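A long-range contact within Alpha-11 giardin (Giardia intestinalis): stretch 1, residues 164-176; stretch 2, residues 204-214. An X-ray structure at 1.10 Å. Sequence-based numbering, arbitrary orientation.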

# COMPACT_ATOMS: atom_id res chain seq x y z
N LYS A 164 -16.50 11.86 16.70
CA LYS A 164 -17.83 12.29 16.28
C LYS A 164 -17.83 13.80 16.07
O LYS A 164 -18.35 14.30 15.07
CB LYS A 164 -18.88 11.91 17.34
CG LYS A 164 -20.29 12.50 17.10
CD LYS A 164 -21.26 12.01 18.17
CE LYS A 164 -22.66 12.51 17.93
NZ LYS A 164 -22.77 13.94 18.26
N HIS A 165 -17.25 14.53 17.01
CA HIS A 165 -17.28 15.98 16.91
C HIS A 165 -16.60 16.48 15.64
O HIS A 165 -17.14 17.31 14.90
CB HIS A 165 -16.61 16.61 18.11
CG HIS A 165 -16.67 18.09 18.08
ND1 HIS A 165 -17.84 18.79 18.28
CD2 HIS A 165 -15.72 19.01 17.79
CE1 HIS A 165 -17.60 20.08 18.15
NE2 HIS A 165 -16.32 20.25 17.86
N ASN A 166 -15.40 15.97 15.39
CA ASN A 166 -14.64 16.44 14.25
C ASN A 166 -15.14 15.91 12.93
O ASN A 166 -15.21 16.67 11.96
CB ASN A 166 -13.17 16.08 14.41
CG ASN A 166 -12.46 17.00 15.39
OD1 ASN A 166 -12.18 18.15 15.05
ND2 ASN A 166 -12.18 16.51 16.59
N LEU A 167 -15.55 14.65 12.89
CA LEU A 167 -15.97 14.07 11.60
C LEU A 167 -17.39 14.41 11.20
O LEU A 167 -17.68 14.48 10.02
CB LEU A 167 -15.80 12.54 11.58
CG LEU A 167 -14.36 12.05 11.74
CD1 LEU A 167 -14.33 10.54 11.88
CD2 LEU A 167 -13.47 12.47 10.59
N ILE A 168 -18.26 14.60 12.19
CA ILE A 168 -19.67 14.78 11.89
C ILE A 168 -20.19 16.17 12.25
O ILE A 168 -20.84 16.80 11.42
CB ILE A 168 -20.55 13.70 12.55
CG1 ILE A 168 -20.10 12.30 12.11
CG2 ILE A 168 -22.03 13.93 12.16
CD1 ILE A 168 -20.85 11.16 12.72
N ASP A 169 -19.88 16.64 13.45
CA ASP A 169 -20.58 17.80 14.01
C ASP A 169 -19.98 19.17 13.68
O ASP A 169 -20.73 20.13 13.46
CB ASP A 169 -20.74 17.63 15.52
CG ASP A 169 -21.50 16.35 15.88
OD1 ASP A 169 -22.38 15.90 15.10
OD2 ASP A 169 -21.21 15.81 16.94
N ALA A 170 -18.66 19.27 13.69
CA ALA A 170 -17.96 20.56 13.57
C ALA A 170 -18.14 21.17 12.19
O ALA A 170 -18.30 20.42 11.25
CB ALA A 170 -16.48 20.38 13.85
N ASP A 171 -18.11 22.50 12.07
CA ASP A 171 -18.07 23.13 10.75
C ASP A 171 -16.87 22.61 9.95
O ASP A 171 -16.99 22.31 8.76
CB ASP A 171 -17.96 24.65 10.86
CG ASP A 171 -19.22 25.29 11.39
OD1 ASP A 171 -20.29 24.65 11.34
OD2 ASP A 171 -19.15 26.46 11.86
N GLU A 172 -15.71 22.54 10.61
CA GLU A 172 -14.50 22.00 9.97
C GLU A 172 -13.76 21.13 10.97
O GLU A 172 -13.63 21.48 12.13
CB GLU A 172 -13.58 23.15 9.54
CG GLU A 172 -14.14 24.07 8.47
CD GLU A 172 -14.38 23.35 7.15
OE1 GLU A 172 -13.58 22.44 6.82
OE2 GLU A 172 -15.36 23.70 6.45
N PRO A 173 -13.25 19.98 10.50
CA PRO A 173 -12.49 19.13 11.41
C PRO A 173 -11.17 19.75 11.81
O PRO A 173 -10.57 20.50 11.04
CB PRO A 173 -12.21 17.86 10.58
CG PRO A 173 -13.10 17.92 9.44
CD PRO A 173 -13.34 19.39 9.16
N ASP A 174 -10.71 19.43 13.02
CA ASP A 174 -9.32 19.70 13.43
C ASP A 174 -8.52 18.52 12.88
O ASP A 174 -8.45 17.46 13.50
CB ASP A 174 -9.25 19.78 14.96
CG ASP A 174 -7.84 20.02 15.49
OD1 ASP A 174 -6.87 19.82 14.76
OD2 ASP A 174 -7.72 20.43 16.68
N HIS A 175 -7.96 18.71 11.69
CA HIS A 175 -7.31 17.59 11.00
C HIS A 175 -6.18 16.98 11.82
O HIS A 175 -6.05 15.75 11.91
CB HIS A 175 -6.81 18.01 9.62
CG HIS A 175 -7.87 18.66 8.81
ND1 HIS A 175 -9.02 18.00 8.43
CD2 HIS A 175 -8.01 19.94 8.39
CE1 HIS A 175 -9.80 18.84 7.77
NE2 HIS A 175 -9.21 20.02 7.73
N GLU A 176 -5.37 17.84 12.42
CA GLU A 176 -4.25 17.35 13.21
C GLU A 176 -4.73 16.51 14.39
O GLU A 176 -4.20 15.44 14.64
CB GLU A 176 -3.38 18.50 13.71
CG GLU A 176 -2.26 18.04 14.62
CD GLU A 176 -1.31 19.15 15.03
OE1 GLU A 176 -1.52 20.31 14.63
OE2 GLU A 176 -0.37 18.84 15.78
N SER A 204 -20.39 3.91 10.64
CA SER A 204 -19.01 3.49 10.65
C SER A 204 -18.10 4.72 10.56
O SER A 204 -18.46 5.78 10.02
CB SER A 204 -18.69 2.52 9.51
OG SER A 204 -18.69 3.21 8.29
N VAL A 205 -16.90 4.55 11.10
CA VAL A 205 -15.88 5.58 10.99
C VAL A 205 -15.57 5.81 9.51
O VAL A 205 -15.40 6.94 9.10
CB VAL A 205 -14.61 5.24 11.81
CG1 VAL A 205 -13.55 6.31 11.59
CG2 VAL A 205 -14.93 5.15 13.32
N GLN A 206 -15.48 4.73 8.73
CA GLN A 206 -15.22 4.88 7.29
C GLN A 206 -16.26 5.80 6.65
O GLN A 206 -15.91 6.72 5.90
CB GLN A 206 -15.24 3.54 6.57
CG GLN A 206 -14.94 3.68 5.07
CD GLN A 206 -15.38 2.50 4.23
OE1 GLN A 206 -15.87 2.70 3.10
NE2 GLN A 206 -15.24 1.31 4.72
N GLU A 207 -17.53 5.56 6.93
CA GLU A 207 -18.58 6.35 6.32
C GLU A 207 -18.46 7.82 6.73
O GLU A 207 -18.59 8.72 5.90
CB GLU A 207 -19.99 5.84 6.64
CG GLU A 207 -21.06 6.64 5.87
CD GLU A 207 -22.49 6.32 6.26
OE1 GLU A 207 -22.81 5.13 6.42
OE2 GLU A 207 -23.30 7.28 6.34
N ALA A 208 -18.22 8.03 8.02
CA ALA A 208 -18.07 9.39 8.53
C ALA A 208 -16.89 10.11 7.87
O ALA A 208 -17.01 11.27 7.49
CB ALA A 208 -17.97 9.38 10.02
N ILE A 209 -15.76 9.42 7.74
CA ILE A 209 -14.62 10.02 7.04
C ILE A 209 -14.96 10.35 5.58
O ILE A 209 -14.64 11.43 5.10
CB ILE A 209 -13.41 9.08 7.10
CG1 ILE A 209 -12.87 8.95 8.53
CG2 ILE A 209 -12.29 9.54 6.19
CD1 ILE A 209 -11.87 7.80 8.71
N GLU A 210 -15.54 9.39 4.87
CA GLU A 210 -15.75 9.56 3.45
C GLU A 210 -16.80 10.63 3.16
O GLU A 210 -16.72 11.30 2.14
CB GLU A 210 -16.04 8.21 2.80
CG GLU A 210 -14.81 7.32 2.74
CD GLU A 210 -15.04 5.95 2.16
OE1 GLU A 210 -16.19 5.48 2.13
OE2 GLU A 210 -14.05 5.31 1.71
N THR A 211 -17.73 10.82 4.09
CA THR A 211 -18.70 11.90 3.95
C THR A 211 -18.05 13.26 4.18
O THR A 211 -18.34 14.24 3.46
CB THR A 211 -19.90 11.71 4.90
OG1 THR A 211 -20.63 10.55 4.45
CG2 THR A 211 -20.84 12.94 4.94
N ARG A 212 -17.18 13.33 5.18
CA ARG A 212 -16.58 14.61 5.57
C ARG A 212 -15.52 15.09 4.59
O ARG A 212 -15.43 16.27 4.30
CB ARG A 212 -15.92 14.49 6.95
CG ARG A 212 -15.07 15.69 7.31
CD ARG A 212 -15.87 16.97 7.43
NE ARG A 212 -16.47 16.99 8.75
CZ ARG A 212 -17.05 18.05 9.31
NH1 ARG A 212 -17.12 19.21 8.66
NH2 ARG A 212 -17.53 17.93 10.55
N TYR A 213 -14.66 14.19 4.15
CA TYR A 213 -13.49 14.58 3.36
C TYR A 213 -13.74 14.38 1.90
O TYR A 213 -13.70 13.27 1.38
CB TYR A 213 -12.25 13.79 3.79
CG TYR A 213 -11.72 14.27 5.11
CD1 TYR A 213 -12.18 13.73 6.30
CD2 TYR A 213 -10.76 15.28 5.17
CE1 TYR A 213 -11.70 14.20 7.50
CE2 TYR A 213 -10.29 15.74 6.36
CZ TYR A 213 -10.75 15.20 7.54
OH TYR A 213 -10.28 15.63 8.77
N ALA A 214 -14.06 15.49 1.22
CA ALA A 214 -14.38 15.45 -0.21
C ALA A 214 -13.14 15.17 -1.07
O ALA A 214 -13.27 14.62 -2.18
CB ALA A 214 -15.05 16.74 -0.66
O HOH W 1 -19.21 12.75 8.30

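Arg 212, Leu 167 and Tyr 213 carry most of this contact, which buries 495 Å² in total. Helix 205-212 crosses helix 164-169 at 52°, with the axes 9.0 Å apart at their closest.

Arg 212 lies in the last turn of its helix, and its CA-to-CB bond points toward the first stretch. Chi1 is t, and chi2 and chi3 are both p, so the chain bends and brings the guanidinium to the end of helix 164-169. Carbonyls there lack the partners that a continuing helix would supply. Arg 212 NE donates to Leu 167 O at 3.1 Å. Arg 212 NH2 donates to Ala 170 O at 2.7 Å, the shortest of these bonds. Arg 212 NH1 adds weak bonds to Ala 170 O and Asp 171 O, each 3.1 Å. An arginine suits this site because its planar group presents several N-H donors to neighbouring carbonyls. Pro 173 covers one face of the guanidinium, and its CG is 3.6 Å from Arg 212 CD.

Leu 167 is buried and supplies the apolar centre. Its CD1 lies 4.0 Å from Ile 209 CG1 and 4.3 Å from Val 205 CG1. Its CD2 meets the edge of the Tyr 213 ring, 4.0 Å from CE1. Leu 167 CB is 4.1 Å from Ala 208 CB. Ala 208 points toward the first stretch, and its small side chain fits where the backbones come close, the CA atoms of Leu 167 and Ala 208 being 6.0 Å apart. A water donates to Leu 167 O at 2.9 Å and to Ala 208 O at 2.8 Å, bridging the two carbonyls.

Tyr 213 follows the helix. Its ring is buried, and its OH reaches His 175 ND1 at 2.7 Å in a hydrogen bond; either atom could be the donor. Pro 173 packs alongside, with CG 4.1 Å from Tyr 213 CZ.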